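Local structure of sortase B (Clostridium perfringens, 5YFK) at residues G63-F68 against D118-I124; F133-V139 against F150-V155; N52-F57 against P69-G73. The protein belongs to the class B sortases, cysteine transpeptidases that typically cleave a sorting signal and attach surface proteins to the cell wall. The protein carries 1 engineered substitution. All coordinates share one frame; numbering follows the deposited sequence.

Contact 1 of 3, residues G63-F68 against D118-I124; sequences GTNIDF and DTMFAQI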
loop_
_atom_site.group_PDB
_atom_site.type_symbol
_atom_site.label_atom_id
_atom_site.label_comp_id
_atom_site.label_asym_id
_atom_site.label_seq_id
_atom_site.Cartn_x
_atom_site.Cartn_y
_atom_site.Cartn_z
ATOM N N GLY A 63 -5.966 12.195 -1.447
ATOM C CA GLY A 63 -5.683 13.294 -0.539
ATOM C C GLY A 63 -4.258 13.386 -0.028
ATOM O O GLY A 63 -3.993 14.068 0.958
ATOM N N THR A 64 -3.367 12.587 -0.615
ATOM C CA THR A 64 -1.964 12.521 -0.201
ATOM C C THR A 64 -1.064 12.606 -1.424
ATOM O O THR A 64 -1.542 12.660 -2.567
ATOM C CB THR A 64 -1.625 11.171 0.463
ATOM O OG1 THR A 64 -1.612 10.162 -0.556
ATOM C CG2 THR A 64 -2.634 10.827 1.541
ATOM N N ASN A 65 0.230 12.672 -1.161
ATOM C CA ASN A 65 1.251 12.551 -2.201
ATOM C C ASN A 65 1.731 11.130 -2.428
ATOM O O ASN A 65 2.766 10.920 -3.057
ATOM C CB ASN A 65 2.446 13.442 -1.896
ATOM C CG ASN A 65 3.208 13.014 -0.657
ATOM O OD1 ASN A 65 2.728 12.236 0.150
ATOM N ND2 ASN A 65 4.435 13.497 -0.536
ATOM N N ILE A 66 0.930 10.166 -2.007
ATOM C CA ILE A 66 1.236 8.769 -2.254
ATOM C C ILE A 66 0.715 8.368 -3.638
ATOM O O ILE A 66 -0.484 8.251 -3.884
ATOM C CB ILE A 66 0.691 7.850 -1.150
ATOM C CG1 ILE A 66 1.262 8.250 0.204
ATOM C CG2 ILE A 66 1.067 6.390 -1.436
ATOM C CD1 ILE A 66 0.490 7.637 1.346
ATOM N N ASP A 67 1.650 8.200 -4.553
ATOM C CA ASP A 67 1.382 8.126 -5.987
ATOM C C ASP A 67 2.603 7.488 -6.641
ATOM O O ASP A 67 3.545 8.179 -7.091
ATOM C CB ASP A 67 1.152 9.526 -6.555
ATOM C CG ASP A 67 0.576 9.514 -7.948
ATOM O OD1 ASP A 67 0.375 8.432 -8.534
ATOM O OD2 ASP A 67 0.309 10.624 -8.459
ATOM N N PHE A 68 2.664 6.160 -6.568
ATOM C CA PHE A 68 3.900 5.442 -6.815
ATOM C C PHE A 68 3.681 4.150 -7.598
ATOM O O PHE A 68 2.708 3.424 -7.361
ATOM C CB PHE A 68 4.568 5.080 -5.484
ATOM C CG PHE A 68 4.969 6.271 -4.656
ATOM C CD1 PHE A 68 6.014 7.079 -5.057
ATOM C CD2 PHE A 68 4.358 6.526 -3.446
ATOM C CE1 PHE A 68 6.394 8.165 -4.293
ATOM C CE2 PHE A 68 4.721 7.613 -2.688
ATOM C CZ PHE A 68 5.755 8.421 -3.106
ATOM N N ASP A 118 8.305 13.847 4.396
ATOM C CA ASP A 118 7.100 13.956 3.579
ATOM C C ASP A 118 7.220 13.236 2.230
ATOM O O ASP A 118 6.840 13.767 1.187
ATOM C CB ASP A 118 6.799 15.431 3.339
ATOM C CG ASP A 118 5.329 15.697 3.163
ATOM O OD1 ASP A 118 4.543 14.766 3.395
ATOM O OD2 ASP A 118 4.974 16.819 2.738
ATOM N N THR A 119 7.819 12.049 2.229
ATOM C CA THR A 119 7.924 11.248 1.008
ATOM C C THR A 119 7.610 9.776 1.271
ATOM O O THR A 119 7.575 9.362 2.406
ATOM C CB THR A 119 9.334 11.318 0.392
ATOM O OG1 THR A 119 10.297 10.808 1.327
ATOM C CG2 THR A 119 9.677 12.754 0.014
ATOM N N MET A 120 7.424 9.015 0.193
ATOM C CA MET A 120 7.109 7.573 0.262
ATOM C C MET A 120 5.798 7.399 1.023
ATOM O O MET A 120 4.788 7.984 0.615
ATOM C CB MET A 120 8.244 6.768 0.851
ATOM C CG MET A 120 9.578 7.023 0.132
ATOM S SD MET A 120 9.536 7.091 -1.688
ATOM C CE MET A 120 9.382 5.371 -2.135
ATOM N N PHE A 121 5.813 6.641 2.108
ATOM C CA PHE A 121 4.567 6.400 2.907
ATOM C C PHE A 121 4.470 7.306 4.153
ATOM O O PHE A 121 3.572 7.109 5.007
ATOM C CB PHE A 121 4.461 4.922 3.322
ATOM C CG PHE A 121 3.624 4.041 2.401
ATOM C CD1 PHE A 121 3.309 4.423 1.103
ATOM C CD2 PHE A 121 3.438 2.691 2.735
ATOM C CE1 PHE A 121 2.599 3.575 0.247
ATOM C CE2 PHE A 121 2.713 1.850 1.902
ATOM C CZ PHE A 121 2.300 2.286 0.650
ATOM N N ALA A 122 5.229 8.407 4.190
ATOM C CA ALA A 122 5.121 9.344 5.318
ATOM C C ALA A 122 3.665 9.704 5.577
ATOM O O ALA A 122 3.209 9.757 6.721
ATOM C CB ALA A 122 5.922 10.611 5.045
ATOM N N GLN A 123 2.933 10.011 4.513
ATOM C CA GLN A 123 1.580 10.552 4.681
ATOM C C GLN A 123 0.532 9.585 5.126
ATOM O O GLN A 123 -0.568 10.000 5.511
ATOM C CB GLN A 123 1.138 11.332 3.436
ATOM C CG GLN A 123 1.922 12.614 3.314
ATOM C CD GLN A 123 1.269 13.627 2.392
ATOM O OE1 GLN A 123 0.235 13.348 1.763
ATOM N NE2 GLN A 123 1.976 14.718 2.160
ATOM N N ILE A 124 0.894 8.309 5.258
ATOM C CA ILE A 124 0.007 7.364 5.957
ATOM C C ILE A 124 -0.332 7.820 7.378
ATOM O O ILE A 124 -1.462 7.639 7.874
ATOM C CB ILE A 124 0.646 5.954 5.999
ATOM C CG1 ILE A 124 0.843 5.402 4.588
ATOM C CG2 ILE A 124 -0.186 5.036 6.855
ATOM C CD1 ILE A 124 -0.388 5.231 3.735
HETATM O O HOH W 1 -1.915 14.260 2.740
HETATM O O HOH W 2 4.118 10.384 1.834
#
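Asn65 and Gln123 carry the polar half of this contact, their side chains crossing at about a right angle with the amide planes 26° apart. The backbone N of Asn65 donates to Gln123 OE1 at 3.0 Å, approaching from above the carbonyl plane. Asn65 ND2 donates to Asp118 O at 3.0 Å, the acceptor lying in the plane of the Asn65 amide. Within 118-124, Gln123 NE2 donates to Asp118 OD1 on the syn side, at 2.8 Å, which fixes the flip of the amide and leaves OE1 turned to the backbone N of Asn65. Two waters bridge the same groups. One donates to both Gly63 O and Gln123 OE1; the other gives its hydrogens to Asn65 OD1 and Met120 O while accepting from Gln123 N.

The apolar half is built on Ile66. Its CG2 branch, anti to the backbone N, meets Phe121 CE1 at 3.6 Å, whereas the CD1 end of its other branch touches Ile124 CD1 at 3.5 Å. Phe68 brings CE2 obliquely to 3.3 Å from Met120 O and adds a Met-aromatic contact, Met120 SD standing 4.7 Å from the ring centroid. The type II' turn from Thr119 to Ala122 holds Met120 and Phe121 at its two central positions, Met120 close to His113, the predicted catalytic histidine.

An ST turn at Thr64, whose OG1 also bonds to Val61, leads the loop into strand 67-72. Phe121 and Ile124 rest on Leu206 and Thr208 of strand 203-210, and Phe68 and Met120 lie on Ile94 of strand 94-96.

Contact 2 of 3, residues F133-V139 against F150-V155; sequences FNANKYV and FEIFSV
The antiparallel beta hairpin of strands 138-143 and 146-159, together with the end of the helix 130-135 that leads into it, supplies this contact within the sortase beta-sheet. Val139 and Phe150 form a hydrogen-bonded pair, Val139 N donating to Phe150 O at 2.9 Å and Phe150 N to Val139 O at 2.8 Å. Beyond the non-hydrogen-bonded pair Tyr138 and Glu151, Ile152 N reaches Lys137 O at 2.8 Å with an almost straight N-H...O angle of 169°.

Side chains divide between the two faces. On that of Tyr138 and Glu151, the Glu151 side chain runs alongside the tyrosine ring, CG of Glu151 lying 3.9 Å from CE1 of Tyr138, with the ring and carboxylate planes 57° apart. Lys137 places CB over the centre of the tyrosine ring and extends beside Glu151, pointing the same way. On the other face, Val139 CG2 meets Ile152 CD1 at 4.0 Å, the two side chains crossing at about a right angle. Phe133 closes the helical end: with CG anti to the backbone N (chi1 179°), the ring swings from the helix to the strand, where CE2 touches Ile152 CG2 at 3.8 Å and CD2 meets Val155 CG1. Its edge faces the backbone at Phe153 and Ser154, the classic bulge opposite Val221, and Arg192 makes a cation-pi contact with it.

Lys137 NZ and Glu151 OE2 stand 4.6 Å apart, too far for a salt bridge, so this pair probably adds modestly. Arg192, besides a long, weak ion pair to Glu151 OE2, hydrogen-bonds to Phe133 O and Ile152 O, one on each segment. Backbone hydrogen bonds and buried apolar packing probably account for most of the join.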
loop_
_atom_site.group_PDB
_atom_site.type_symbol
_atom_site.label_atom_id
_atom_site.label_comp_id
_atom_site.label_asym_id
_atom_site.label_seq_id
_atom_site.Cartn_x
_atom_site.Cartn_y
_atom_site.Cartn_z
ATOM N N PHE A 133 -9.151 10.892 8.200
ATOM C CA PHE A 133 -9.769 9.559 8.003
ATOM C C PHE A 133 -11.181 9.657 7.412
ATOM O O PHE A 133 -11.547 8.914 6.507
ATOM C CB PHE A 133 -9.810 8.795 9.345
ATOM C CG PHE A 133 -10.449 7.429 9.273
ATOM C CD1 PHE A 133 -11.801 7.267 9.529
ATOM C CD2 PHE A 133 -9.676 6.292 9.105
ATOM C CE1 PHE A 133 -12.388 6.030 9.458
ATOM C CE2 PHE A 133 -10.249 5.028 9.139
ATOM C CZ PHE A 133 -11.616 4.904 9.307
ATOM N N ASN A 134 -12.002 10.536 7.965
ATOM C CA ASN A 134 -13.343 10.726 7.441
ATOM C C ASN A 134 -13.379 11.234 6.016
ATOM O O ASN A 134 -14.268 10.866 5.247
ATOM C CB ASN A 134 -14.122 11.698 8.333
ATOM C CG ASN A 134 -14.524 11.071 9.648
ATOM O OD1 ASN A 134 -14.486 9.846 9.799
ATOM N ND2 ASN A 134 -14.765 11.912 10.649
ATOM N N ALA A 135 -12.428 12.102 5.675
ATOM C CA ALA A 135 -12.480 12.852 4.422
ATOM C C ALA A 135 -11.819 12.097 3.280
ATOM O O ALA A 135 -12.221 12.244 2.114
ATOM C CB ALA A 135 -11.814 14.203 4.597
ATOM N N ASN A 136 -10.879 11.215 3.624
ATOM C CA ASN A 136 -10.068 10.519 2.635
ATOM C C ASN A 136 -10.186 9.000 2.738
ATOM O O ASN A 136 -9.655 8.388 3.665
ATOM C CB ASN A 136 -8.625 10.954 2.779
ATOM C CG ASN A 136 -8.460 12.457 2.573
ATOM O OD1 ASN A 136 -8.631 12.967 1.469
ATOM N ND2 ASN A 136 -8.285 13.174 3.653
ATOM N N LYS A 137 -11.096 8.456 1.941
ATOM C CA LYS A 137 -11.614 7.109 2.154
ATOM C C LYS A 137 -10.845 6.068 1.307
ATOM O O LYS A 137 -10.957 4.872 1.565
ATOM C CB LYS A 137 -13.104 7.061 1.793
ATOM C CG LYS A 137 -14.019 7.780 2.771
ATOM C CD LYS A 137 -15.473 7.574 2.361
ATOM C CE LYS A 137 -16.407 8.450 3.176
ATOM N NZ LYS A 137 -17.818 8.235 2.757
ATOM N N TYR A 138 -10.313 6.488 0.165
ATOM C CA TYR A 138 -10.033 5.532 -0.925
ATOM C C TYR A 138 -8.573 5.404 -1.264
ATOM O O TYR A 138 -7.833 6.393 -1.290
ATOM C CB TYR A 138 -10.787 5.891 -2.190
ATOM C CG TYR A 138 -12.259 5.971 -1.962
ATOM C CD1 TYR A 138 -12.983 4.855 -1.560
ATOM C CD2 TYR A 138 -12.916 7.182 -2.077
ATOM C CE1 TYR A 138 -14.327 4.945 -1.287
ATOM C CE2 TYR A 138 -14.249 7.294 -1.728
ATOM C CZ TYR A 138 -14.957 6.165 -1.396
ATOM O OH TYR A 138 -16.279 6.288 -1.056
ATOM N N VAL A 139 -8.188 4.157 -1.523
ATOM C CA VAL A 139 -6.906 3.806 -2.143
ATOM C C VAL A 139 -7.199 3.169 -3.508
ATOM O O VAL A 139 -8.062 2.289 -3.653
ATOM C CB VAL A 139 -6.117 2.822 -1.260
ATOM C CG1 VAL A 139 -4.756 2.482 -1.842
ATOM C CG2 VAL A 139 -5.966 3.356 0.139
ATOM N N PHE A 150 -10.162 0.542 -3.054
ATOM C CA PHE A 150 -10.257 -0.014 -1.697
ATOM C C PHE A 150 -10.656 1.079 -0.696
ATOM O O PHE A 150 -10.212 2.228 -0.809
ATOM C CB PHE A 150 -8.890 -0.579 -1.300
ATOM C CG PHE A 150 -8.505 -1.810 -2.071
ATOM C CD1 PHE A 150 -7.991 -1.696 -3.352
ATOM C CD2 PHE A 150 -8.467 -3.049 -1.448
ATOM C CE1 PHE A 150 -7.592 -2.837 -4.049
ATOM C CE2 PHE A 150 -8.216 -4.203 -2.182
ATOM C CZ PHE A 150 -7.782 -4.088 -3.496
ATOM N N GLU A 151 -11.646 0.801 0.151
ATOM C CA GLU A 151 -12.069 1.800 1.106
ATOM C C GLU A 151 -11.467 1.509 2.477
ATOM O O GLU A 151 -11.546 0.404 2.962
ATOM C CB GLU A 151 -13.588 1.866 1.231
ATOM C CG GLU A 151 -14.026 3.039 2.071
ATOM C CD GLU A 151 -15.531 3.136 2.233
ATOM O OE1 GLU A 151 -16.256 2.500 1.445
ATOM O OE2 GLU A 151 -15.959 4.036 2.989
ATOM N N ILE A 152 -10.758 2.495 3.004
ATOM C CA ILE A 152 -10.044 2.382 4.281
ATOM C C ILE A 152 -11.050 2.243 5.391
ATOM O O ILE A 152 -11.981 3.062 5.483
ATOM C CB ILE A 152 -9.203 3.641 4.553
ATOM C CG1 ILE A 152 -8.050 3.692 3.551
ATOM C CG2 ILE A 152 -8.677 3.619 5.986
ATOM C CD1 ILE A 152 -7.343 5.025 3.490
ATOM N N PHE A 153 -10.869 1.221 6.215
ATOM C CA PHE A 153 -11.780 0.957 7.346
ATOM C C PHE A 153 -11.036 0.898 8.694
ATOM O O PHE A 153 -11.655 0.832 9.759
ATOM C CB PHE A 153 -12.626 -0.306 7.092
ATOM C CG PHE A 153 -11.850 -1.587 7.079
ATOM C CD1 PHE A 153 -11.557 -2.245 8.258
ATOM C CD2 PHE A 153 -11.251 -2.036 5.893
ATOM C CE1 PHE A 153 -10.738 -3.357 8.264
ATOM C CE2 PHE A 153 -10.535 -3.216 5.874
ATOM C CZ PHE A 153 -10.328 -3.916 7.059
ATOM N N SER A 154 -9.720 0.762 8.637
ATOM C CA SER A 154 -8.927 0.656 9.882
ATOM C C SER A 154 -7.671 1.494 9.794
ATOM O O SER A 154 -6.948 1.428 8.810
ATOM C CB SER A 154 -8.548 -0.788 10.174
ATOM O OG SER A 154 -7.802 -0.867 11.389
ATOM N N VAL A 155 -7.335 2.186 10.878
ATOM C CA VAL A 155 -6.034 2.813 11.019
ATOM C C VAL A 155 -5.556 2.612 12.462
ATOM O O VAL A 155 -6.348 2.657 13.397
ATOM C CB VAL A 155 -6.052 4.342 10.722
ATOM C CG1 VAL A 155 -7.048 5.073 11.633
ATOM C CG2 VAL A 155 -4.671 4.934 10.906
#

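Contact 3 of 3, residues N52-F57 against P69-G73; sequences NPDYRF and PVVQG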
loop_
_atom_site.group_PDB
_atom_site.type_symbol
_atom_site.label_atom_id
_atom_site.label_comp_id
_atom_site.label_asym_id
_atom_site.label_seq_id
_atom_site.Cartn_x
_atom_site.Cartn_y
_atom_site.Cartn_z
ATOM N N ASN A 52 11.789 -2.164 -14.577
ATOM C CA ASN A 52 12.043 -3.065 -13.462
ATOM C C ASN A 52 11.031 -4.195 -13.461
ATOM O O ASN A 52 9.879 -4.002 -13.109
ATOM C CB ASN A 52 11.976 -2.304 -12.142
ATOM C CG ASN A 52 12.362 -3.151 -10.942
ATOM O OD1 ASN A 52 12.402 -4.388 -10.995
ATOM N ND2 ASN A 52 12.618 -2.480 -9.827
ATOM N N PRO A 53 11.486 -5.405 -13.780
ATOM C CA PRO A 53 10.573 -6.530 -13.889
ATOM C C PRO A 53 9.849 -6.861 -12.569
ATOM O O PRO A 53 8.893 -7.650 -12.553
ATOM C CB PRO A 53 11.492 -7.687 -14.301
ATOM C CG PRO A 53 12.742 -7.048 -14.827
ATOM C CD PRO A 53 12.886 -5.786 -14.028
ATOM N N ASP A 54 10.326 -6.290 -11.471
ATOM C CA ASP A 54 9.715 -6.512 -10.156
ATOM C C ASP A 54 8.429 -5.681 -9.986
ATOM O O ASP A 54 7.685 -5.857 -9.007
ATOM C CB ASP A 54 10.713 -6.142 -9.059
ATOM C CG ASP A 54 11.911 -7.081 -9.003
ATOM O OD1 ASP A 54 11.789 -8.228 -9.492
ATOM O OD2 ASP A 54 12.838 -6.774 -8.226
ATOM N N TYR A 55 8.168 -4.797 -10.937
ATOM C CA TYR A 55 6.943 -3.999 -10.932
ATOM C C TYR A 55 5.692 -4.874 -10.872
ATOM O O TYR A 55 5.594 -5.880 -11.582
ATOM C CB TYR A 55 6.886 -3.129 -12.184
ATOM C CG TYR A 55 5.589 -2.362 -12.302
ATOM C CD1 TYR A 55 5.367 -1.231 -11.533
ATOM C CD2 TYR A 55 4.559 -2.822 -13.105
ATOM C CE1 TYR A 55 4.176 -0.541 -11.613
ATOM C CE2 TYR A 55 3.388 -2.102 -13.251
ATOM C CZ TYR A 55 3.192 -0.974 -12.474
ATOM O OH TYR A 55 2.000 -0.302 -12.534
ATOM N N ARG A 56 4.712 -4.480 -10.055
ATOM C CA ARG A 56 3.471 -5.237 -9.963
ATOM C C ARG A 56 2.220 -4.397 -10.198
ATOM O O ARG A 56 1.271 -4.863 -10.833
ATOM C CB ARG A 56 3.363 -5.942 -8.611
ATOM C CG ARG A 56 4.505 -6.912 -8.309
ATOM C CD ARG A 56 4.378 -8.185 -9.142
ATOM N NE ARG A 56 5.488 -9.115 -8.914
ATOM C CZ ARG A 56 6.568 -9.196 -9.686
ATOM N NH1 ARG A 56 6.694 -8.412 -10.744
ATOM N NH2 ARG A 56 7.539 -10.039 -9.378
ATOM N N PHE A 57 2.166 -3.205 -9.606
ATOM C CA PHE A 57 0.999 -2.356 -9.759
ATOM C C PHE A 57 1.311 -0.915 -9.357
ATOM O O PHE A 57 2.369 -0.628 -8.780
ATOM C CB PHE A 57 -0.201 -2.901 -8.935
ATOM C CG PHE A 57 0.097 -3.116 -7.475
ATOM C CD1 PHE A 57 -0.190 -2.132 -6.547
ATOM C CD2 PHE A 57 0.475 -4.370 -7.011
ATOM C CE1 PHE A 57 0.067 -2.333 -5.194
ATOM C CE2 PHE A 57 0.636 -4.613 -5.647
ATOM C CZ PHE A 57 0.392 -3.593 -4.730
ATOM N N PRO A 69 4.753 3.694 -8.273
ATOM C CA PRO A 69 4.841 2.290 -8.660
ATOM C C PRO A 69 5.222 1.394 -7.468
ATOM O O PRO A 69 5.794 1.869 -6.501
ATOM C CB PRO A 69 5.966 2.303 -9.710
ATOM C CG PRO A 69 6.858 3.400 -9.232
ATOM C CD PRO A 69 5.970 4.452 -8.629
ATOM N N VAL A 70 4.675 0.189 -7.456
ATOM C CA VAL A 70 4.923 -0.789 -6.421
ATOM C C VAL A 70 5.603 -2.011 -7.018
ATOM O O VAL A 70 5.133 -2.574 -8.007
ATOM C CB VAL A 70 3.620 -1.250 -5.753
ATOM C CG1 VAL A 70 3.933 -2.187 -4.601
ATOM C CG2 VAL A 70 2.820 -0.045 -5.311
ATOM N N VAL A 71 6.673 -2.429 -6.363
ATOM C CA VAL A 71 7.447 -3.585 -6.809
ATOM C C VAL A 71 7.343 -4.733 -5.809
ATOM O O VAL A 71 6.969 -4.544 -4.657
ATOM C CB VAL A 71 8.933 -3.201 -6.997
ATOM C CG1 VAL A 71 9.080 -2.213 -8.128
ATOM C CG2 VAL A 71 9.536 -2.652 -5.713
ATOM N N GLN A 72 7.778 -5.914 -6.219
ATOM C CA GLN A 72 7.848 -7.025 -5.308
ATOM C C GLN A 72 9.229 -7.660 -5.424
ATOM O O GLN A 72 9.665 -8.025 -6.533
ATOM C CB GLN A 72 6.765 -8.039 -5.657
ATOM C CG GLN A 72 6.709 -9.219 -4.702
ATOM C CD GLN A 72 5.578 -10.164 -5.006
ATOM O OE1 GLN A 72 5.210 -10.362 -6.159
ATOM N NE2 GLN A 72 5.018 -10.764 -3.971
ATOM N N GLY A 73 9.968 -7.611 -4.325
ATOM C CA GLY A 73 11.294 -8.228 -4.266
ATOM C C GLY A 73 11.223 -9.683 -3.833
ATOM O O GLY A 73 10.133 -10.262 -3.661
#
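Strands 55-57 and 69-72 run antiparallel with a pronounced splay, their short axes 125° apart, and a classic beta bulge places Arg56 and Phe57 together opposite Val70. The Val70 O accepts from Arg56 N at 2.8 Å and more weakly from Phe57 N at 3.4 Å, while Val70 N returns a bond to Phe57 O. Before the bulge, Gln72 N donates to Asp54 O.

Phe57 and Val70 form the apolar centre. Val70 CB sits over one face of the phenyl ring, 4.0 Å from its centroid and 18° off the normal, a CH-pi contact; its CG2 branch comes to 3.6 Å from Phe57 CE1. On the opposite face of the strand pair, Tyr55 turns the edge of its ring to Pro69, CE1 meeting CB at 3.9 Å.

Arg56 crosses Gln72 at about a right angle. A bend at chi2 (-73°) folds its chain back over the turn, and NE bonds to Gln72 OE1 at 3.0 Å, in the carbonyl plane and on a lone pair. Gln72 NE2 donates in turn to Asp97 O and Asn100 O, which holds the amide. NH1 of the same guanidinium also grips the backbone O atoms of Pro53 and Tyr55, so three bonds fix its rotation and tie the turn to the neighbouring strand. The type I turn from Asn52 to Tyr55 is further shaped by an Asx turn, in which Asn52 OD1 accepts from Asp54 N at 2.9 Å; Asn52 ND2 is bonded to Phe84 O.

This end of the hairpin follows helix 35-51, to which Tyr55 is tied through Glu45. Strand 94-96 flanks strand 67-72, with Val70 packing on Ile94 and Val71 on Phe95, while Phe57 reaches Leu141 and Arg143 of strand 138-143.

Contacts 1 and 3 share strand 67-72 and adjoin in sequence, their centres about 17 Å apart; contact 2 lies across the chain's centre from contact 3, their centres about 24 Å apart. All three reach the same sheet. Contacts 2 and 3 are buried strand pairings, contact 2 with a helix end packed against it, held by backbone hydrogen bonds and apolar side chains, each with a polar rim. Contact 1 is only partly buried: it joins the loop entering strand 67-72 to a turn and 3-10 segment through side-chain amides and bridging waters, with apolar packing beneath, and approaches the predicted active site. It touches contact 2 where Gly63 CA packs against Asn136 OD1 at 3.6 Å.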